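Local atomic coordinates of N-acetylneuraminate lyase (Fusobacterium nucleatum subsp. nucleatum ATCC 25586, PDB entry 5ZKA), a protein that belongs to the dihydrodipicolinate synthetase family and is built as a TIM barrel of parallel strands ringed by helices. Residues Ile91-Ser96 / Cys116-Thr121; Tyr135-Val140 / Phe169-Ile174; Thr62-Met67 / Gly280-Pro285; Gly202-Leu207 / Ser221-Asn226. One frame throughout, in Å; residues are numbered along the deposited sequence.

Contact 1 of 4, residues Ile91-Ser96 / Cys116-Thr121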
loop_
_atom_site.group_PDB
_atom_site.type_symbol
_atom_site.label_atom_id
_atom_site.label_comp_id
_atom_site.label_asym_id
_atom_site.label_seq_id
_atom_site.Cartn_x
_atom_site.Cartn_y
_atom_site.Cartn_z
ATOM N N ILE A 91 5.942 -15.754 19.891
ATOM C CA ILE A 91 6.759 -16.111 18.734
ATOM C C ILE A 91 8.194 -15.708 19.042
ATOM O O ILE A 91 8.437 -14.597 19.528
ATOM C CB ILE A 91 6.275 -15.419 17.444
ATOM C CG1 ILE A 91 4.832 -15.806 17.102
ATOM C CG2 ILE A 91 7.228 -15.748 16.249
ATOM C CD1 ILE A 91 4.196 -14.862 16.045
ATOM N N ALA A 92 9.143 -16.601 18.758
ATOM C CA ALA A 92 10.552 -16.323 18.996
ATOM C C ALA A 92 11.246 -16.129 17.656
ATOM O O ALA A 92 11.316 -17.065 16.852
ATOM C CB ALA A 92 11.209 -17.463 19.785
ATOM N N GLN A 93 11.753 -14.920 17.417
ATOM C CA GLN A 93 12.534 -14.634 16.216
ATOM C C GLN A 93 13.975 -15.084 16.445
ATOM O O GLN A 93 14.653 -14.555 17.332
ATOM C CB GLN A 93 12.466 -13.142 15.894
ATOM C CG GLN A 93 12.784 -12.783 14.434
ATOM C CD GLN A 93 14.254 -12.889 14.119
ATOM O OE1 GLN A 93 14.641 -13.380 13.064
ATOM N NE2 GLN A 93 15.087 -12.434 15.039
ATOM N N VAL A 94 14.443 -16.060 15.661
ATOM C CA VAL A 94 15.766 -16.647 15.854
ATOM C C VAL A 94 16.666 -16.490 14.630
ATOM O O VAL A 94 17.786 -17.003 14.625
ATOM C CB VAL A 94 15.667 -18.132 16.254
ATOM C CG1 VAL A 94 14.893 -18.285 17.568
ATOM C CG2 VAL A 94 15.025 -18.945 15.141
ATOM N N GLY A 95 16.219 -15.766 13.602
ATOM C CA GLY A 95 17.000 -15.650 12.387
ATOM C C GLY A 95 18.258 -14.822 12.570
ATOM O O GLY A 95 18.395 -14.040 13.513
ATOM N N SER A 96 19.178 -14.968 11.613
ATOM C CA SER A 96 20.518 -14.405 11.747
ATOM C C SER A 96 21.267 -14.658 10.441
ATOM O O SER A 96 20.894 -15.542 9.662
ATOM C CB SER A 96 21.260 -15.040 12.932
ATOM O OG SER A 96 22.659 -14.859 12.848
ATOM N N CYS A 116 6.349 -21.445 18.475
ATOM C CA CYS A 116 6.426 -20.919 17.126
ATOM C C CYS A 116 7.682 -20.072 17.022
ATOM O O CYS A 116 7.986 -19.290 17.934
ATOM C CB CYS A 116 5.185 -20.092 16.773
ATOM S SG CYS A 116 5.153 -19.618 15.030
ATOM N N LEU A 117 8.404 -20.246 15.918
ATOM C CA LEU A 117 9.608 -19.495 15.600
ATOM C C LEU A 117 9.317 -18.507 14.485
ATOM O O LEU A 117 8.327 -18.624 13.764
ATOM C CB LEU A 117 10.745 -20.418 15.137
ATOM C CG LEU A 117 11.157 -21.597 16.017
ATOM C CD1 LEU A 117 12.323 -22.352 15.358
ATOM C CD2 LEU A 117 11.546 -21.100 17.382
ATOM N N SER A 118 10.214 -17.537 14.352
ATOM C CA SER A 118 10.268 -16.667 13.189
ATOM C C SER A 118 11.733 -16.482 12.832
ATOM O O SER A 118 12.619 -16.691 13.662
ATOM C CB SER A 118 9.592 -15.313 13.462
ATOM O OG SER A 118 9.334 -14.615 12.263
ATOM N N ALA A 119 12.002 -16.107 11.583
ATOM C CA ALA A 119 13.393 -15.905 11.191
ATOM C C ALA A 119 13.444 -14.916 10.040
ATOM O O ALA A 119 12.827 -15.151 8.996
ATOM C CB ALA A 119 14.058 -17.225 10.795
ATOM N N VAL A 120 14.195 -13.827 10.226
ATOM C CA VAL A 120 14.383 -12.874 9.139
ATOM C C VAL A 120 15.100 -13.566 7.978
ATOM O O VAL A 120 15.878 -14.508 8.169
ATOM C CB VAL A 120 15.167 -11.647 9.633
ATOM C CG1 VAL A 120 16.536 -12.063 10.172
ATOM C CG2 VAL A 120 15.293 -10.591 8.525
ATOM N N THR A 121 14.821 -13.115 6.755
ATOM C CA THR A 121 15.586 -13.623 5.626
ATOM C C THR A 121 17.073 -13.362 5.867
ATOM O O THR A 121 17.443 -12.286 6.351
ATOM C CB THR A 121 15.137 -12.967 4.316
ATOM O OG1 THR A 121 15.258 -11.542 4.422
ATOM C CG2 THR A 121 13.680 -13.324 4.010
#
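Leu117 turns its two methyl groups to two partners, Ala92 on the neighbouring strand and Val94 just past its end: CD2 lies 4.4 Å from Ala92 CB, while CD1 is equally far from Val94 CG2. Alanine suits this place because its short side chain leaves room for the branched end of the leucine on the sheet face they share. The other face carries Gln93 and Ser118, and there Ile91 CG2 rests 3.7 Å from Ser118 CB. Past the strand end, Gly95 CA packs 3.7 Å from Ala119 CB; glycine fits because a CB would run into Ala119 CA and Val120 N. Ala92 pairs with Leu117 and Gln93 with Ser118 in parallel register, bound by Ala92 N to Cys116 O, Ser118 N to Ala92 O and Val94 N to Ser118 O. Gln93 forms the polar edge. Its chain leaves anti to the backbone N (chi1 -159°) and bends at chi2, so that OE1 accepts from Val120 N at 2.9 Å; Gly95 N also donates to it, from above the amide carbonyl plane, and NE2 donates to Gly59 O, which together fix the rotation of the amide where the strands end. Ser118 OG bonds to Ile148 O and Tyr57 OH. These are two neighbouring strands of the TIM barrel, joined by a beta-alpha-beta crossover: the connecting helix 99-112 sets Val109 against Ala92 and Leu117, and helix 129-143 adds Ile139 beside Leu117.

Contact 2 of 4, residues Tyr135-Val140 / Phe169-Ile174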
loop_
_atom_site.group_PDB
_atom_site.type_symbol
_atom_site.label_atom_id
_atom_site.label_comp_id
_atom_site.label_asym_id
_atom_site.label_seq_id
_atom_site.Cartn_x
_atom_site.Cartn_y
_atom_site.Cartn_z
ATOM N N TYR A 135 17.889 -22.346 4.267
ATOM C CA TYR A 135 17.975 -21.755 5.599
ATOM C C TYR A 135 16.688 -21.985 6.378
ATOM O O TYR A 135 16.715 -22.486 7.507
ATOM C CB TYR A 135 18.308 -20.272 5.434
ATOM C CG TYR A 135 18.035 -19.286 6.549
ATOM C CD1 TYR A 135 16.779 -18.700 6.702
ATOM C CD2 TYR A 135 19.067 -18.844 7.370
ATOM C CE1 TYR A 135 16.545 -17.753 7.680
ATOM C CE2 TYR A 135 18.840 -17.877 8.350
ATOM C CZ TYR A 135 17.579 -17.345 8.499
ATOM O OH TYR A 135 17.346 -16.380 9.452
ATOM N N TYR A 136 15.544 -21.665 5.768
ATOM C CA TYR A 136 14.266 -21.863 6.446
ATOM C C TYR A 136 14.012 -23.336 6.721
ATOM O O TYR A 136 13.629 -23.714 7.834
ATOM C CB TYR A 136 13.136 -21.267 5.616
ATOM C CG TYR A 136 13.041 -19.768 5.797
ATOM C CD1 TYR A 136 12.755 -19.221 7.051
ATOM C CD2 TYR A 136 13.260 -18.901 4.730
ATOM C CE1 TYR A 136 12.674 -17.844 7.231
ATOM C CE2 TYR A 136 13.181 -17.530 4.900
ATOM C CZ TYR A 136 12.891 -17.013 6.157
ATOM O OH TYR A 136 12.817 -15.657 6.351
ATOM N N GLU A 137 14.221 -24.186 5.717
ATOM C CA GLU A 137 13.935 -25.602 5.906
ATOM C C GLU A 137 14.853 -26.212 6.949
ATOM O O GLU A 137 14.437 -27.119 7.678
ATOM C CB GLU A 137 14.052 -26.350 4.576
ATOM C CG GLU A 137 13.190 -25.742 3.483
ATOM C CD GLU A 137 12.314 -26.752 2.786
ATOM O OE1 GLU A 137 12.749 -27.303 1.753
ATOM O OE2 GLU A 137 11.185 -26.982 3.270
ATOM N N THR A 138 16.094 -25.725 7.032
ATOM C CA THR A 138 17.037 -26.261 8.006
ATOM C C THR A 138 16.614 -25.910 9.428
ATOM O O THR A 138 16.655 -26.761 10.324
ATOM C CB THR A 138 18.450 -25.741 7.714
ATOM O OG1 THR A 138 18.904 -26.242 6.445
ATOM C CG2 THR A 138 19.425 -26.153 8.808
ATOM N N ILE A 139 16.203 -24.663 9.661
ATOM C CA ILE A 139 15.759 -24.306 11.004
ATOM C C ILE A 139 14.562 -25.154 11.406
ATOM O O ILE A 139 14.478 -25.640 12.541
ATOM C CB ILE A 139 15.449 -22.800 11.094
ATOM C CG1 ILE A 139 16.686 -21.980 10.706
ATOM C CG2 ILE A 139 14.974 -22.450 12.508
ATOM C CD1 ILE A 139 16.406 -20.484 10.480
ATOM N N VAL A 140 13.610 -25.340 10.487
ATOM C CA VAL A 140 12.423 -26.139 10.792
ATOM C C VAL A 140 12.819 -27.582 11.076
ATOM O O VAL A 140 12.446 -28.161 12.106
ATOM C CB VAL A 140 11.411 -26.048 9.635
ATOM C CG1 VAL A 140 10.291 -27.058 9.818
ATOM C CG2 VAL A 140 10.860 -24.630 9.527
ATOM N N PHE A 169 6.060 -22.108 1.302
ATOM C CA PHE A 169 4.818 -22.566 1.913
ATOM C C PHE A 169 4.466 -24.012 1.577
ATOM O O PHE A 169 3.486 -24.517 2.139
ATOM C CB PHE A 169 3.666 -21.651 1.506
ATOM C CG PHE A 169 3.623 -20.352 2.262
ATOM C CD1 PHE A 169 3.921 -20.302 3.618
ATOM C CD2 PHE A 169 3.259 -19.178 1.616
ATOM C CE1 PHE A 169 3.861 -19.105 4.312
ATOM C CE2 PHE A 169 3.200 -17.973 2.297
ATOM C CZ PHE A 169 3.499 -17.930 3.642
ATOM N N GLU A 170 5.212 -24.705 0.706
ATOM C CA GLU A 170 4.974 -26.141 0.553
ATOM C C GLU A 170 5.358 -26.917 1.805
ATOM O O GLU A 170 4.841 -28.021 2.023
ATOM C CB GLU A 170 5.735 -26.702 -0.655
ATOM C CG GLU A 170 5.729 -25.793 -1.859
ATOM C CD GLU A 170 6.345 -26.411 -3.098
ATOM O OE1 GLU A 170 6.055 -25.908 -4.206
ATOM O OE2 GLU A 170 7.114 -27.389 -2.971
ATOM N N ASN A 171 6.248 -26.365 2.627
ATOM C CA ASN A 171 6.583 -26.958 3.918
ATOM C C ASN A 171 5.420 -26.746 4.890
ATOM O O ASN A 171 5.059 -25.605 5.201
ATOM C CB ASN A 171 7.873 -26.327 4.447
ATOM C CG ASN A 171 8.463 -27.078 5.637
ATOM O OD1 ASN A 171 7.746 -27.517 6.538
ATOM N ND2 ASN A 171 9.790 -27.195 5.657
ATOM N N GLU A 172 4.832 -27.846 5.377
ATOM C CA GLU A 172 3.650 -27.738 6.231
ATOM C C GLU A 172 3.935 -27.051 7.564
ATOM O O GLU A 172 2.995 -26.594 8.223
ATOM C CB GLU A 172 3.055 -29.126 6.479
ATOM C CG GLU A 172 4.096 -30.192 6.834
ATOM C CD GLU A 172 4.488 -31.063 5.646
ATOM O OE1 GLU A 172 3.942 -32.182 5.527
ATOM O OE2 GLU A 172 5.342 -30.630 4.835
ATOM N N LYS A 173 5.196 -26.968 7.985
ATOM C CA LYS A 173 5.532 -26.304 9.237
ATOM C C LYS A 173 5.902 -24.836 9.055
ATOM O O LYS A 173 6.121 -24.141 10.055
ATOM C CB LYS A 173 6.676 -27.043 9.945
ATOM C CG LYS A 173 6.219 -28.332 10.635
ATOM C CD LYS A 173 7.262 -28.848 11.615
ATOM C CE LYS A 173 6.790 -30.113 12.293
ATOM N NZ LYS A 173 7.825 -30.645 13.222
ATOM N N ILE A 174 5.985 -24.350 7.819
ATOM C CA ILE A 174 6.153 -22.928 7.562
ATOM C C ILE A 174 4.741 -22.370 7.435
ATOM O O ILE A 174 4.117 -22.465 6.377
ATOM C CB ILE A 174 7.007 -22.665 6.321
ATOM C CG1 ILE A 174 8.435 -23.185 6.552
ATOM C CG2 ILE A 174 7.042 -21.189 6.003
ATOM C CD1 ILE A 174 9.352 -23.087 5.325
HETATM O O HOH W 1 12.040 -28.544 7.179
#
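Val140 meets Lys173 and Ile174 with a different methyl for each. CG1, anti to the backbone N (chi1 170°), comes within 3.6 Å of Lys173 CB. CG2 lies 4.1 Å from Ile174 CG1, the two side chains crossing at about a right angle, and Ile174 CD1 continues the apolar patch to Tyr136 CB. Branched aliphatic residues fill this inner part well, where Met147 and Ile149 of strand 147-150 lie alongside. The segment 169-174 is the loop that leads from helix 162-169 into barrel strand 174-176, and it packs against the outer helix 129-143. It is shaped by a type I turn from Asn171 to Ile174, with Asn171 OD1 closing an Asx turn by accepting from Lys173 N at 3.0 Å. Toward solvent the contact becomes polar and sparser. Here Asn171 ND2 donates to Glu137 OE2 at 2.8 Å, meeting the anti side of the carboxylate, whose plane stands 71° from that of the amide. Asparagine thus serves both segments, its oxygen holding its own turn and its nitrogen the helix. A water extends this grip, accepting from Asn171 ND2 and donating to Glu137 O. Beyond Val140 the extended Lys173 chain carries NZ to Gly144 O.

Contact 3 of 4, residues Thr62-Met67 / Gly280-Pro285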
loop_
_atom_site.group_PDB
_atom_site.type_symbol
_atom_site.label_atom_id
_atom_site.label_comp_id
_atom_site.label_asym_id
_atom_site.label_seq_id
_atom_site.Cartn_x
_atom_site.Cartn_y
_atom_site.Cartn_z
ATOM N N THR A 62 12.708 -4.775 16.664
ATOM C CA THR A 62 12.307 -3.792 17.668
ATOM C C THR A 62 12.967 -4.048 19.012
ATOM O O THR A 62 13.203 -3.104 19.779
ATOM C CB THR A 62 10.788 -3.822 17.821
ATOM O OG1 THR A 62 10.179 -3.539 16.552
ATOM C CG2 THR A 62 10.325 -2.809 18.863
ATOM N N GLY A 63 13.262 -5.305 19.324
ATOM C CA GLY A 63 13.959 -5.599 20.557
ATOM C C GLY A 63 15.448 -5.367 20.499
ATOM O O GLY A 63 16.161 -5.756 21.426
ATOM N N GLU A 64 15.935 -4.748 19.421
ATOM C CA GLU A 64 17.360 -4.498 19.211
ATOM C C GLU A 64 18.147 -5.809 19.132
ATOM O O GLU A 64 19.345 -5.870 19.435
ATOM C CB GLU A 64 17.908 -3.548 20.281
ATOM C CG GLU A 64 17.191 -2.166 20.200
ATOM C CD GLU A 64 17.430 -1.283 21.409
ATOM O OE1 GLU A 64 18.598 -0.917 21.673
ATOM O OE2 GLU A 64 16.442 -0.969 22.107
ATOM N N ASN A 65 17.457 -6.852 18.667
ATOM C CA ASN A 65 18.013 -8.204 18.635
ATOM C C ASN A 65 19.351 -8.277 17.900
ATOM O O ASN A 65 20.290 -8.948 18.357
ATOM C CB ASN A 65 16.991 -9.128 17.972
ATOM C CG ASN A 65 17.536 -10.516 17.730
ATOM O OD1 ASN A 65 17.911 -10.874 16.599
ATOM N ND2 ASN A 65 17.555 -11.325 18.781
ATOM N N PHE A 66 19.462 -7.606 16.752
ATOM C CA PHE A 66 20.659 -7.786 15.939
ATOM C C PHE A 66 21.833 -6.960 16.440
ATOM O O PHE A 66 22.920 -7.040 15.855
ATOM C CB PHE A 66 20.318 -7.493 14.471
ATOM C CG PHE A 66 19.221 -8.379 13.957
ATOM C CD1 PHE A 66 19.490 -9.705 13.625
ATOM C CD2 PHE A 66 17.907 -7.934 13.918
ATOM C CE1 PHE A 66 18.480 -10.548 13.201
ATOM C CE2 PHE A 66 16.889 -8.777 13.501
ATOM C CZ PHE A 66 17.182 -10.081 13.132
ATOM N N MET A 67 21.650 -6.221 17.541
ATOM C CA MET A 67 22.717 -5.462 18.177
ATOM C C MET A 67 23.322 -6.166 19.389
ATOM O O MET A 67 24.266 -5.635 19.981
ATOM C CB MET A 67 22.200 -4.078 18.588
ATOM C CG MET A 67 22.137 -3.076 17.434
ATOM S SD MET A 67 21.636 -1.428 17.989
ATOM C CE MET A 67 19.876 -1.631 18.006
ATOM N N GLY A 280 14.475 1.638 30.301
ATOM C CA GLY A 280 15.930 1.605 30.133
ATOM C C GLY A 280 16.443 2.406 28.941
ATOM O O GLY A 280 15.816 3.365 28.478
ATOM N N TYR A 281 17.610 1.999 28.439
ATOM C CA TYR A 281 18.307 2.659 27.342
ATOM C C TYR A 281 18.278 1.789 26.096
ATOM O O TYR A 281 17.901 0.618 26.134
ATOM C CB TYR A 281 19.766 2.966 27.709
ATOM C CG TYR A 281 19.922 3.802 28.961
ATOM C CD1 TYR A 281 19.566 5.147 28.971
ATOM C CD2 TYR A 281 20.410 3.247 30.130
ATOM C CE1 TYR A 281 19.700 5.915 30.117
ATOM C CE2 TYR A 281 20.546 4.007 31.277
ATOM C CZ TYR A 281 20.188 5.339 31.264
ATOM O OH TYR A 281 20.327 6.093 32.405
ATOM N N CYS A 282 18.685 2.386 24.976
ATOM C CA CYS A 282 18.894 1.641 23.745
ATOM C C CYS A 282 20.344 1.183 23.669
ATOM O O CYS A 282 21.226 1.740 24.328
ATOM C CB CYS A 282 18.562 2.497 22.523
ATOM S SG CYS A 282 16.812 2.936 22.375
ATOM N N ARG A 283 20.589 0.175 22.829
ATOM C CA ARG A 283 21.949 -0.335 22.650
ATOM C C ARG A 283 22.786 0.676 21.872
ATOM O O ARG A 283 22.332 1.209 20.855
ATOM C CB ARG A 283 21.923 -1.675 21.910
ATOM C CG ARG A 283 21.559 -2.891 22.768
ATOM C CD ARG A 283 22.664 -3.223 23.777
ATOM N NE ARG A 283 23.853 -3.763 23.108
ATOM C CZ ARG A 283 24.459 -4.903 23.428
ATOM N NH1 ARG A 283 24.024 -5.636 24.450
ATOM N NH2 ARG A 283 25.525 -5.300 22.739
ATOM N N LYS A 284 24.006 0.940 22.334
ATOM C CA LYS A 284 24.902 1.757 21.533
ATOM C C LYS A 284 25.143 1.066 20.192
ATOM O O LYS A 284 25.171 -0.165 20.121
ATOM C CB LYS A 284 26.220 1.992 22.256
ATOM C CG LYS A 284 26.099 2.944 23.428
ATOM C CD LYS A 284 27.398 3.045 24.176
ATOM C CE LYS A 284 27.148 3.398 25.629
ATOM N NZ LYS A 284 28.412 3.388 26.410
ATOM N N PRO A 285 25.323 1.834 19.104
ATOM C CA PRO A 285 25.468 3.292 19.048
ATOM C C PRO A 285 24.160 4.071 18.882
ATOM O O PRO A 285 24.244 5.218 18.429
ATOM C CB PRO A 285 26.337 3.499 17.803
ATOM C CG PRO A 285 25.970 2.314 16.900
ATOM C CD PRO A 285 25.286 1.252 17.751
#
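Met67 and Arg283 bring their CA atoms to 6.8 Å, where two irregular stretches of backbone meet. Glu64 takes a left-handed conformation (phi 62°), and the short 3-10 segment 65-67 that follows is closed by a bond from Met67 N to Glu64 O. Segment 280-285 runs extended through Cys282 and Arg283 and ends in a cis peptide before Pro285. The link between them is the bond from Arg283 N to Glu64 OE1, nearly straight and met nearly along the C-O axis; its modelled length of 2.5 Å is unusually short and should be read with caution. Glutamate is long enough, with its chain extended, to span the gap between the two loops, setting OE1 3.5 Å from Cys282 CB. In the fold this joins the loop after barrel strand 55-58 to the connection between the C-terminal helices 264-274 and 291-304. The second carboxylate oxygen, Glu64 OE2, makes a salt bridge with Lys269 of the former helix. Met67 and Arg283 run alongside each other, pointing opposite ways, and the methionine, bent at chi3, lays SD 3.9 Å from Arg283 CB. Bends at chi2 and chi3 fold the arginine back beside Met67, whose carbonyl carbon lies over one face of the guanidinium. Met67 O is 3.1 Å from Arg283 NH2, but the angle is too poor for a hydrogen bond. Arg283 NH1 instead pairs with Gly33 O and with Glu72 in a salt bridge.

Contact 4 of 4, residues Gly202-Leu207 / Ser221-Asn226. With EDO (1,2-ethanediol), chain E.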
loop_
_atom_site.group_PDB
_atom_site.type_symbol
_atom_site.label_atom_id
_atom_site.label_comp_id
_atom_site.label_asym_id
_atom_site.label_seq_id
_atom_site.Cartn_x
_atom_site.Cartn_y
_atom_site.Cartn_z
ATOM N N GLY A 202 3.164 -6.034 9.187
ATOM C CA GLY A 202 4.309 -5.524 9.917
ATOM C C GLY A 202 4.425 -4.012 9.956
ATOM O O GLY A 202 5.369 -3.472 10.538
ATOM N N PHE A 203 3.455 -3.319 9.367
ATOM C CA PHE A 203 3.484 -1.865 9.187
ATOM C C PHE A 203 2.308 -1.265 9.957
ATOM O O PHE A 203 1.182 -1.234 9.449
ATOM C CB PHE A 203 3.427 -1.543 7.692
ATOM C CG PHE A 203 2.630 -2.563 6.892
ATOM C CD1 PHE A 203 1.294 -2.795 7.181
ATOM C CD2 PHE A 203 3.221 -3.303 5.879
ATOM C CE1 PHE A 203 0.561 -3.725 6.480
ATOM C CE2 PHE A 203 2.482 -4.241 5.168
ATOM C CZ PHE A 203 1.150 -4.448 5.473
ATOM N N ASP A 204 2.568 -0.791 11.190
ATOM C CA ASP A 204 1.496 -0.378 12.090
ATOM C C ASP A 204 0.677 0.749 11.497
ATOM O O ASP A 204 -0.522 0.865 11.774
ATOM C CB ASP A 204 2.068 0.116 13.416
ATOM C CG ASP A 204 2.930 -0.919 14.120
ATOM O OD1 ASP A 204 3.327 -1.905 13.470
ATOM O OD2 ASP A 204 3.216 -0.718 15.324
ATOM N N GLU A 205 1.320 1.609 10.712
ATOM C CA GLU A 205 0.646 2.769 10.153
ATOM C C GLU A 205 -0.223 2.411 8.957
ATOM O O GLU A 205 -0.874 3.299 8.401
ATOM C CB GLU A 205 1.678 3.837 9.762
ATOM C CG GLU A 205 2.580 3.489 8.586
ATOM C CD GLU A 205 3.748 2.587 8.953
ATOM O OE1 GLU A 205 3.884 2.195 10.139
ATOM O OE2 GLU A 205 4.547 2.296 8.042
ATOM N N MET A 206 -0.229 1.142 8.538
ATOM C CA MET A 206 -1.085 0.660 7.457
ATOM C C MET A 206 -1.918 -0.541 7.905
ATOM O O MET A 206 -2.258 -1.409 7.100
ATOM C CB MET A 206 -0.249 0.332 6.228
ATOM C CG MET A 206 0.640 1.517 5.851
ATOM S SD MET A 206 1.519 1.317 4.288
ATOM C CE MET A 206 2.631 -0.015 4.696
ATOM N N LEU A 207 -2.285 -0.575 9.191
ATOM C CA LEU A 207 -3.033 -1.708 9.730
ATOM C C LEU A 207 -4.417 -1.820 9.103
ATOM O O LEU A 207 -4.873 -2.921 8.777
ATOM C CB LEU A 207 -3.148 -1.568 11.251
ATOM C CG LEU A 207 -3.928 -2.658 11.994
ATOM C CD1 LEU A 207 -3.360 -4.054 11.692
ATOM C CD2 LEU A 207 -3.868 -2.392 13.497
ATOM N N SER A 221 5.997 -2.527 16.589
ATOM C CA SER A 221 6.649 -1.876 17.727
ATOM C C SER A 221 5.718 -0.915 18.448
ATOM O O SER A 221 5.837 -0.730 19.667
ATOM C CB SER A 221 7.876 -1.104 17.254
ATOM O OG SER A 221 7.515 -0.157 16.255
ATOM N N THR A 222 4.817 -0.255 17.724
ATOM C CA THR A 222 4.029 0.763 18.417
ATOM C C THR A 222 2.972 0.163 19.325
ATOM O O THR A 222 2.421 0.881 20.169
ATOM C CB THR A 222 3.363 1.719 17.424
ATOM O OG1 THR A 222 2.352 1.029 16.678
ATOM C CG2 THR A 222 4.400 2.301 16.469
ATOM N N TYR A 223 2.704 -1.135 19.210
ATOM C CA TYR A 223 1.686 -1.736 20.052
ATOM C C TYR A 223 2.145 -1.829 21.501
ATOM O O TYR A 223 1.304 -2.035 22.383
ATOM C CB TYR A 223 1.300 -3.114 19.491
ATOM C CG TYR A 223 0.923 -3.061 18.016
ATOM C CD1 TYR A 223 0.323 -1.926 17.465
ATOM C CD2 TYR A 223 1.210 -4.116 17.165
ATOM C CE1 TYR A 223 -0.002 -1.859 16.104
ATOM C CE2 TYR A 223 0.889 -4.056 15.802
ATOM C CZ TYR A 223 0.285 -2.935 15.281
ATOM O OH TYR A 223 -0.027 -2.888 13.935
ATOM N N ASN A 224 3.452 -1.654 21.759
ATOM C CA ASN A 224 3.947 -1.564 23.133
ATOM C C ASN A 224 3.264 -0.429 23.895
ATOM O O ASN A 224 3.140 -0.492 25.121
ATOM C CB ASN A 224 5.465 -1.340 23.147
ATOM C CG ASN A 224 6.265 -2.598 22.801
ATOM O OD1 ASN A 224 6.506 -3.446 23.656
ATOM N ND2 ASN A 224 6.703 -2.705 21.538
ATOM N N ILE A 225 2.846 0.624 23.194
ATOM C CA ILE A 225 2.193 1.761 23.839
ATOM C C ILE A 225 0.843 2.103 23.234
ATOM O O ILE A 225 0.048 2.820 23.880
ATOM C CB ILE A 225 3.114 3.001 23.801
ATOM C CG1 ILE A 225 3.506 3.317 22.351
ATOM C CG2 ILE A 225 4.365 2.775 24.645
ATOM C CD1 ILE A 225 4.138 4.694 22.180
ATOM N N ASN A 226 0.530 1.660 22.013
ATOM C CA ASN A 226 -0.718 2.020 21.341
ATOM C C ASN A 226 -1.542 0.784 20.976
ATOM O O ASN A 226 -2.329 0.810 20.025
ATOM C CB ASN A 226 -0.431 2.870 20.102
ATOM C CG ASN A 226 -1.685 3.520 19.539
ATOM O OD1 ASN A 226 -2.497 4.091 20.279
ATOM N ND2 ASN A 226 -1.856 3.424 18.217
HETATM C C1 EDO E . 5.599 1.500 12.913
HETATM O O1 EDO E . 5.353 0.641 11.830
HETATM C C2 EDO E . 6.643 2.538 12.518
HETATM O O2 EDO E . 7.852 1.879 12.252
HETATM O O HOH W 2 1.941 -3.890 12.462
HETATM O O HOH W 3 6.539 -2.142 13.659
#
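Asp204 OD2 is gripped by two groups of Thr222: the backbone N-H at 2.9 Å, and the hydroxyl OG1, modelled as the donor at a very short 2.4 Å, a length to be taken as doubtful. Two loops of the TIM barrel meet here, one after strand 200-201 and one between strand 217-220 and helix 223-237. The first torsion of Thr222 (chi1 68°) sets OG1 between the backbone N and the carbonyl carbon, turned to the same aspartate oxygen that the backbone N-H meets, so a beta-hydroxyl fits here. The carboxylate also lies almost flat on the Tyr223 ring, their planes 9° apart, with OD2 3.5 Å above one face and nearer the ring's edge than its centre. Tyr223 thus gives Asp204 a flat surface while its OH reaches on to Leu207 CD2 at 3.9 Å. The other oxygen, Asp204 OD1, is served by water. One water lies 2.6 Å from OD1 and also bonds to Tyr223 OH; a second donates to OD1 and accepts from Ser221 N. Farther out, helix 242-262 packs against Asp204 through Ile256, and an aromatic side chain of a neighbouring subunit packs on Glu205. A 1,2-ethanediol, probably from the crystallisation liquor, accepts from Asp204 N, and its O1 donates to Glu205 OE1 at 2.7 Å.

Overall arrangement
All four contacts belong to one TIM barrel and its helical surroundings. Contacts 1 and 2, with centres 12 Å apart, are joined by helix 129-143: Tyr136 OH lies 2.7 Å from Ala119 O, probably hydrogen-bonded. Contact 1 also meets contact 3, where Phe66 CZ packs 3.6 Å from Val120 CG1, though their centres are 17 Å apart. Contact 3 in turn touches contact 4 through Thr62 CG2 and Ser221 CB at 3.4 Å. Contact 2, on the barrel's outer flank, stands apart from contact 4, their centres about 27 Å apart. Thr62 OG1 is hydrogen-bonded to O1 of the modified lysine at position 178, so contacts 3 and 4 meet beside that site.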